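Local structure of (S)-ureidoglycine--glyoxylate transaminase (3ISL) at residues A[217-222]-A[249-254]; A[336-341]-A[360-365]; A[50-55]-A[275-280]. The protein catalyses the pyridoxal-phosphate-dependent transfer of an amino group from (S)-ureidoglycine to glyoxylate, giving oxalurate and glycine in purine catabolism. All blocks are in the same frame, centred on the assembly; numbering follows the deposited sequence.

Interaction 1: A[217-222]-A[249-254]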
# COMPACT_ATOMS: atom_id res chain seq x y z
N ASP A 217 0.49 11.78 -22.36
CA ASP A 217 -0.59 12.27 -23.26
C ASP A 217 -1.81 11.34 -23.37
O ASP A 217 -2.94 11.82 -23.47
CB ASP A 217 -0.03 12.61 -24.64
CG ASP A 217 0.99 13.73 -24.58
OD1 ASP A 217 1.70 13.92 -25.55
OD2 ASP A 217 1.12 14.38 -23.52
N VAL A 218 -1.61 10.02 -23.38
CA VAL A 218 -2.73 9.08 -23.39
C VAL A 218 -3.51 9.18 -22.06
O VAL A 218 -4.72 9.11 -22.07
CB VAL A 218 -2.23 7.63 -23.59
CG1 VAL A 218 -3.35 6.62 -23.25
CG2 VAL A 218 -1.70 7.43 -24.99
N ILE A 219 -2.81 9.40 -20.94
CA ILE A 219 -3.45 9.52 -19.64
C ILE A 219 -4.23 10.84 -19.61
O ILE A 219 -5.35 10.91 -19.12
CB ILE A 219 -2.38 9.50 -18.55
CG1 ILE A 219 -1.64 8.15 -18.51
CG2 ILE A 219 -2.98 9.83 -17.22
CD1 ILE A 219 -0.68 8.03 -17.36
N ALA A 220 -3.65 11.90 -20.16
CA ALA A 220 -4.33 13.18 -20.18
C ALA A 220 -5.61 13.10 -20.99
O ALA A 220 -6.61 13.73 -20.62
CB ALA A 220 -3.42 14.27 -20.72
N ALA A 221 -5.61 12.34 -22.09
CA ALA A 221 -6.85 12.23 -22.91
C ALA A 221 -8.03 11.59 -22.13
O ALA A 221 -9.14 11.45 -22.68
CB ALA A 221 -6.59 11.52 -24.22
N ARG A 222 -7.81 11.27 -20.85
CA ARG A 222 -8.79 10.58 -20.00
C ARG A 222 -9.11 11.18 -18.58
O ARG A 222 -8.35 11.96 -17.98
CB ARG A 222 -8.38 9.11 -19.83
CG ARG A 222 -8.17 8.28 -21.11
CD ARG A 222 -7.72 6.82 -20.72
NE ARG A 222 -8.85 6.09 -20.14
CZ ARG A 222 -8.86 4.81 -19.77
NH1 ARG A 222 -7.78 4.05 -19.89
NH2 ARG A 222 -9.99 4.31 -19.25
N PHE A 249 -6.03 3.88 -8.61
CA PHE A 249 -4.96 3.73 -9.65
C PHE A 249 -5.02 4.75 -10.81
O PHE A 249 -4.42 4.53 -11.87
CB PHE A 249 -4.94 2.27 -10.17
CG PHE A 249 -4.68 1.22 -9.09
CD1 PHE A 249 -3.72 1.44 -8.08
CD2 PHE A 249 -5.40 0.03 -9.09
CE1 PHE A 249 -3.49 0.48 -7.07
CE2 PHE A 249 -5.18 -0.95 -8.09
CZ PHE A 249 -4.24 -0.70 -7.07
N ASP A 250 -5.74 5.88 -10.61
CA ASP A 250 -5.89 6.92 -11.66
C ASP A 250 -4.60 7.80 -11.75
O ASP A 250 -4.46 8.79 -10.99
CB ASP A 250 -7.16 7.76 -11.40
CG ASP A 250 -7.49 8.77 -12.57
OD1 ASP A 250 -8.64 9.31 -12.58
OD2 ASP A 250 -6.60 8.99 -13.46
N LEU A 251 -3.67 7.44 -12.64
CA LEU A 251 -2.36 8.16 -12.73
C LEU A 251 -2.52 9.66 -13.05
O LEU A 251 -1.63 10.45 -12.77
CB LEU A 251 -1.40 7.50 -13.76
CG LEU A 251 -1.02 6.04 -13.48
CD1 LEU A 251 0.04 5.59 -14.45
CD2 LEU A 251 -0.55 5.78 -12.03
N SER A 252 -3.64 10.01 -13.68
CA SER A 252 -4.00 11.39 -14.03
C SER A 252 -4.26 12.25 -12.78
O SER A 252 -3.99 13.46 -12.80
CB SER A 252 -5.27 11.43 -14.87
OG SER A 252 -5.44 12.73 -15.32
N GLN A 253 -4.83 11.63 -11.75
CA GLN A 253 -4.98 12.25 -10.45
C GLN A 253 -3.68 12.11 -9.68
O GLN A 253 -3.29 13.06 -8.98
CB GLN A 253 -6.13 11.62 -9.66
CG GLN A 253 -7.47 11.73 -10.39
CD GLN A 253 -8.60 11.25 -9.54
OE1 GLN A 253 -9.02 11.93 -8.59
NE2 GLN A 253 -9.15 10.07 -9.89
N LEU A 254 -3.02 10.95 -9.80
CA LEU A 254 -1.72 10.74 -9.13
C LEU A 254 -0.60 11.71 -9.62
O LEU A 254 0.30 12.07 -8.84
CB LEU A 254 -1.29 9.28 -9.17
CG LEU A 254 -2.11 8.57 -8.08
CD1 LEU A 254 -2.20 7.07 -8.28
CD2 LEU A 254 -1.53 8.92 -6.70

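Interaction 2: A[336-341]-A[360-365]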
# COMPACT_ATOMS: atom_id res chain seq x y z
N GLU A 336 9.97 -29.95 -0.82
CA GLU A 336 9.29 -29.20 0.21
C GLU A 336 9.90 -29.52 1.59
O GLU A 336 9.97 -28.65 2.45
CB GLU A 336 7.78 -29.50 0.18
CG GLU A 336 6.87 -28.30 0.60
CD GLU A 336 7.19 -26.97 -0.16
OE1 GLU A 336 7.63 -27.03 -1.34
OE2 GLU A 336 6.99 -25.87 0.42
N SER A 337 10.32 -30.78 1.78
CA SER A 337 10.84 -31.24 3.07
C SER A 337 12.15 -30.52 3.27
O SER A 337 12.42 -30.05 4.39
CB SER A 337 11.06 -32.75 3.09
OG SER A 337 11.85 -33.17 4.20
N VAL A 338 12.94 -30.42 2.19
CA VAL A 338 14.22 -29.69 2.22
C VAL A 338 14.06 -28.23 2.56
O VAL A 338 14.80 -27.72 3.38
CB VAL A 338 15.04 -29.83 0.94
CG1 VAL A 338 16.14 -28.76 0.93
CG2 VAL A 338 15.63 -31.33 0.84
N ARG A 339 13.05 -27.59 1.98
CA ARG A 339 12.79 -26.17 2.21
C ARG A 339 12.33 -25.89 3.66
O ARG A 339 12.79 -24.91 4.32
CB ARG A 339 11.83 -25.60 1.16
CG ARG A 339 11.27 -24.23 1.51
CD ARG A 339 10.31 -23.70 0.42
NE ARG A 339 8.96 -24.07 0.81
CZ ARG A 339 8.23 -23.37 1.68
NH1 ARG A 339 8.73 -22.25 2.21
NH2 ARG A 339 7.01 -23.81 2.02
N ASP A 340 11.40 -26.72 4.13
CA ASP A 340 10.89 -26.63 5.50
C ASP A 340 12.02 -26.81 6.54
O ASP A 340 12.06 -26.08 7.52
CB ASP A 340 9.77 -27.70 5.76
CG ASP A 340 8.47 -27.41 4.95
OD1 ASP A 340 7.59 -28.31 4.89
OD2 ASP A 340 8.34 -26.27 4.38
N MET A 341 12.91 -27.78 6.32
CA MET A 341 14.01 -28.04 7.27
C MET A 341 15.07 -26.92 7.32
O MET A 341 15.59 -26.57 8.39
CB MET A 341 14.68 -29.42 7.01
CG MET A 341 15.71 -29.79 8.11
SD MET A 341 16.62 -31.33 7.73
CE MET A 341 15.31 -32.52 8.09
N LYS A 360 10.14 -29.30 -9.24
CA LYS A 360 11.31 -29.45 -10.12
C LYS A 360 12.50 -28.65 -9.63
O LYS A 360 13.63 -29.04 -9.85
CB LYS A 360 10.99 -29.02 -11.56
CG LYS A 360 10.06 -30.02 -12.30
CD LYS A 360 9.36 -29.35 -13.48
CE LYS A 360 10.38 -28.84 -14.54
NZ LYS A 360 10.57 -29.72 -15.74
N ILE A 361 12.24 -27.49 -9.01
CA ILE A 361 13.32 -26.56 -8.72
C ILE A 361 13.15 -25.88 -7.39
O ILE A 361 12.02 -25.64 -6.94
CB ILE A 361 13.48 -25.40 -9.81
CG1 ILE A 361 12.14 -24.71 -10.14
CG2 ILE A 361 14.20 -25.89 -11.04
CD1 ILE A 361 12.31 -23.29 -10.84
N TRP A 362 14.27 -25.56 -6.77
CA TRP A 362 14.23 -24.48 -5.75
C TRP A 362 14.73 -23.26 -6.42
O TRP A 362 15.51 -23.38 -7.34
CB TRP A 362 15.15 -24.74 -4.56
CG TRP A 362 14.89 -26.01 -3.80
CD1 TRP A 362 13.87 -26.26 -2.88
CD2 TRP A 362 15.72 -27.18 -3.83
NE1 TRP A 362 14.03 -27.56 -2.35
CE2 TRP A 362 15.15 -28.14 -2.92
CE3 TRP A 362 16.87 -27.53 -4.55
CZ2 TRP A 362 15.71 -29.44 -2.73
CZ3 TRP A 362 17.44 -28.82 -4.36
CH2 TRP A 362 16.83 -29.77 -3.47
N ARG A 363 14.30 -22.08 -5.95
CA ARG A 363 14.82 -20.83 -6.47
C ARG A 363 15.56 -20.08 -5.37
O ARG A 363 15.00 -19.74 -4.34
CB ARG A 363 13.70 -19.97 -7.07
CG ARG A 363 12.98 -20.65 -8.22
CD ARG A 363 11.82 -19.83 -8.70
NE ARG A 363 10.72 -19.91 -7.76
CZ ARG A 363 9.95 -18.89 -7.43
NH1 ARG A 363 10.11 -17.70 -7.96
NH2 ARG A 363 8.97 -19.08 -6.57
N ILE A 364 16.84 -19.79 -5.60
CA ILE A 364 17.59 -19.11 -4.56
C ILE A 364 17.81 -17.69 -5.11
O ILE A 364 18.41 -17.54 -6.17
CB ILE A 364 18.89 -19.77 -4.24
CG1 ILE A 364 18.66 -21.27 -3.89
CG2 ILE A 364 19.71 -18.96 -3.13
CD1 ILE A 364 19.91 -22.08 -3.52
N GLY A 365 17.28 -16.69 -4.39
CA GLY A 365 17.40 -15.26 -4.74
C GLY A 365 18.70 -14.74 -4.16
O GLY A 365 19.14 -15.22 -3.07

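Interaction 3: A[50-55]-A[275-280]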
# COMPACT_ATOMS: atom_id res chain seq x y z
N MET A 50 11.59 11.54 -6.26
CA MET A 50 11.34 11.53 -7.70
C MET A 50 12.64 11.73 -8.50
O MET A 50 12.88 10.99 -9.45
CB MET A 50 10.26 12.56 -8.11
CG MET A 50 8.80 12.48 -7.48
SD MET A 50 7.91 13.80 -8.27
CE MET A 50 6.55 14.23 -7.19
N GLU A 51 13.53 12.66 -8.11
CA GLU A 51 14.84 12.77 -8.76
C GLU A 51 15.64 11.47 -8.68
O GLU A 51 16.37 11.13 -9.57
CB GLU A 51 15.71 13.89 -8.13
CG GLU A 51 15.25 15.36 -8.47
CD GLU A 51 15.55 15.85 -9.96
OE1 GLU A 51 15.76 15.02 -10.96
OE2 GLU A 51 15.59 17.11 -10.12
N MET A 52 15.61 10.81 -7.54
CA MET A 52 16.42 9.61 -7.36
C MET A 52 15.85 8.48 -8.20
O MET A 52 16.59 7.63 -8.73
CB MET A 52 16.49 9.22 -5.86
CG MET A 52 17.52 10.07 -5.09
SD MET A 52 17.86 9.45 -3.38
CE MET A 52 16.25 9.41 -2.64
N LEU A 53 14.51 8.44 -8.31
CA LEU A 53 13.86 7.42 -9.16
C LEU A 53 14.21 7.65 -10.64
O LEU A 53 14.41 6.70 -11.37
CB LEU A 53 12.33 7.36 -8.99
CG LEU A 53 11.90 6.90 -7.58
CD1 LEU A 53 10.37 6.89 -7.53
CD2 LEU A 53 12.46 5.51 -7.25
N ARG A 54 14.36 8.91 -11.05
CA ARG A 54 14.86 9.17 -12.44
C ARG A 54 16.19 8.47 -12.67
O ARG A 54 16.36 7.79 -13.69
CB ARG A 54 14.94 10.67 -12.72
CG ARG A 54 13.57 11.40 -12.58
CD ARG A 54 13.62 12.90 -13.02
NE ARG A 54 12.27 13.38 -12.89
CZ ARG A 54 11.83 14.12 -11.88
NH1 ARG A 54 12.65 14.53 -10.94
NH2 ARG A 54 10.55 14.44 -11.80
N GLU A 55 17.11 8.56 -11.70
CA GLU A 55 18.44 7.95 -11.83
C GLU A 55 18.38 6.43 -11.78
O GLU A 55 19.07 5.79 -12.57
CB GLU A 55 19.43 8.40 -10.72
CG GLU A 55 19.89 9.78 -10.85
CD GLU A 55 20.95 10.09 -9.80
OE1 GLU A 55 20.70 11.05 -9.07
OE2 GLU A 55 22.01 9.37 -9.69
N ALA A 275 11.20 4.97 3.88
CA ALA A 275 11.92 3.74 3.59
C ALA A 275 12.37 3.70 2.13
O ALA A 275 13.49 3.41 1.86
CB ALA A 275 11.12 2.50 4.01
N LEU A 276 11.51 4.09 1.20
CA LEU A 276 11.88 4.15 -0.21
C LEU A 276 13.01 5.16 -0.47
O LEU A 276 14.02 4.86 -1.14
CB LEU A 276 10.62 4.52 -1.06
CG LEU A 276 10.87 4.58 -2.54
CD1 LEU A 276 11.43 3.18 -3.14
CD2 LEU A 276 9.61 4.98 -3.25
N ARG A 277 12.79 6.38 -0.01
CA ARG A 277 13.83 7.41 -0.04
C ARG A 277 15.19 6.87 0.42
O ARG A 277 16.20 6.93 -0.33
CB ARG A 277 13.35 8.59 0.81
CG ARG A 277 14.08 10.00 0.58
CD ARG A 277 15.31 10.10 1.43
NE ARG A 277 15.88 11.45 1.34
CZ ARG A 277 17.05 11.83 1.83
NH1 ARG A 277 17.79 10.95 2.53
NH2 ARG A 277 17.47 13.10 1.66
N GLU A 278 15.24 6.28 1.62
CA GLU A 278 16.52 5.77 2.09
C GLU A 278 17.03 4.60 1.26
O GLU A 278 18.21 4.53 1.01
CB GLU A 278 16.53 5.42 3.58
CG GLU A 278 16.25 6.59 4.48
CD GLU A 278 17.35 7.68 4.45
OE1 GLU A 278 18.06 7.89 5.46
OE2 GLU A 278 17.46 8.36 3.43
N GLY A 279 16.14 3.69 0.85
CA GLY A 279 16.56 2.53 0.03
C GLY A 279 17.14 2.91 -1.33
O GLY A 279 18.20 2.42 -1.71
N VAL A 280 16.48 3.84 -2.03
CA VAL A 280 17.05 4.34 -3.27
C VAL A 280 18.32 5.17 -3.00
O VAL A 280 19.30 5.11 -3.74
CB VAL A 280 16.04 5.18 -4.06
CG1 VAL A 280 16.56 5.38 -5.42
CG2 VAL A 280 14.75 4.34 -4.15

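Interaction 1: A[217-222]-A[249-254]
Ile219 reaches across to Leu251 and Ser252 with two different branches, and the torsion about its CA-CB bond decides which goes where. With chi1 at -64°, the methyl CG2 stands opposite the backbone N and meets the first turn of helix 251-257, 3.7 Å from Ser252 CB; the longer branch runs beside the backbone N and ends with CD1 on the shaft of Leu251, 3.7 Å from its CB. The isoleucine and leucine side chains cross obliquely, and CD1 also lies 3.9 Å from Leu251 CD1. CG2 further covers the start of the helix backbone, 3.6 Å from Ser252 N. The end of helix 213-220 is thereby set against the beginning of helix 251-257, with the CA atoms of Ile219 and Ser252 only 5.9 Å apart. Both helices border the large seven-stranded mixed sheet of this class-V aminotransferase: Ile219 and Leu251 each touch Tyr211 of strand 206-211 and Ser81 of helix 71-82. An alanine in place of Ile219 would lack both branches, and would probably leave a gap over Leu251 CB and uncover the first turn at Ser252. That turn is capped by Asp250, the N-cap residue, whose OD2 takes a weak bond from Ser252 N. Its other oxygen, OD1, accepts from Gln253 NE2 at 2.8 Å, the donor approaching from above the carboxylate plane, 41° out of it, and it also forms a salt bridge with Arg107 of the second subunit. Arg222 comes near through its backbone: its carbonyl O lies 4.0 Å from Ser252 OG, while its guanidinium turns elsewhere, hydrogen-bonding to the carbonyl oxygens of Ile83 and Arg242.

Interaction 2: A[336-341]-A[360-365]
Val338 sets both its methyls and its CB against the indole of Trp362, the closest approach being 3.7 Å from CG1 to CZ2. CB lies almost as near, 3.8 Å from the same CZ2, and CG2 follows at 4.0 Å, so the valine lies along the CZ2-CE2-NE1 side of the indole. The two side chains cross at about a right angle, and CG1 meets the indole obliquely. Trp362 reaches the helix because its CG lies anti to the carbonyl carbon (chi1 -58°), carrying the ring from strand 361-365 toward helix 335-346. Here a helix packs on a two-stranded antiparallel sheet, 324-328 with 361-365, and the tryptophan bridges the space between them: the nearest CA atoms, those of Arg339 and Trp362, are 8.3 Å apart. A hydrogen bond from NE1 to the carbonyl O of Gly335, at the start of the same helix, probably limits the turning of the indole. Behind Val338, Val386 and Leu387 of helix 373-389 continue the apolar layer. On another flank of the helix, Arg339 grips Glu336 side-on, NE and NH2 both bonding to OE2, at 2.7 and 2.6 Å, with that oxygen in the guanidinium plane. Asp340 OD2 lies over one guanidinium face, a long ion pair, while Glu336 OE1 is held by Ser352 OG.

Interaction 3: A[50-55]-A[275-280]
Arg277 is the first residue of segment 275-280 to meet Met52 closely. The methionine's methyl does the touching: CE lies 3.4 Å from the carbonyl O of Arg277 and 3.9 Å from its CG, at a slant to the arginine. A bend at chi3 (-56°) turns CE out of the otherwise extended chain onto this spot. The arginine is itself bent at chi2, and its guanidinium runs on to polar partners: NH1 bonds to Glu278 OE2 at 2.8 Å, the oxygen, at the guanidinium edge, used on its syn side. NH1 also donates to the carbonyl O of Arg5 of the second subunit, and NH2 forms a salt bridge with Glu48. Next along, Glu278 points its CB away from helix 40-56, though its carboxylate swings back beside Arg277, and its OE1 is taken by Arg281 and by Leu7 N of the second subunit. One turn after Leu276, Val280 faces helix 40-56 directly. Its methyls divide the work: CG1 packs 3.9 Å from Met52 CB, and CG2 meets Leu53 CD2 at 4.0 Å, at about a right angle. The helices run in broadly the same direction, their axes 10.0 Å apart at closest and inclined at 41°, bridged by Met52, Leu53 and Val280. They pack beside strand 63-68, an outer strand of the large mixed sheet, whose Pro66 both Leu53 and Leu276 touch. The join is thus largely apolar, with a methyl against a carbonyl at one point; Arg277 NE, buried without a partner, probably carries some desolvation cost.

In the fold
Interaction 3 is buried and pairs two long helices; interaction 2 is also buried but sets a helix against a strand of the small antiparallel sheet, and interaction 1, partly buried, joins a helix end to a helix start. No other protein chain touches interaction 2, which lies across the chain's centre from both others. Interactions 1 and 3 are also close in sequence, helix 251-257 preceding helix 270-286, and the nearest atoms of the two contacts are about 7 Å apart. All three meet mainly through apolar side chains, without a hydrogen bond between their segments; some charged groups beside 1 and 3 also reach the second subunit, whereas the salt bridges beside 2 stay on one helix.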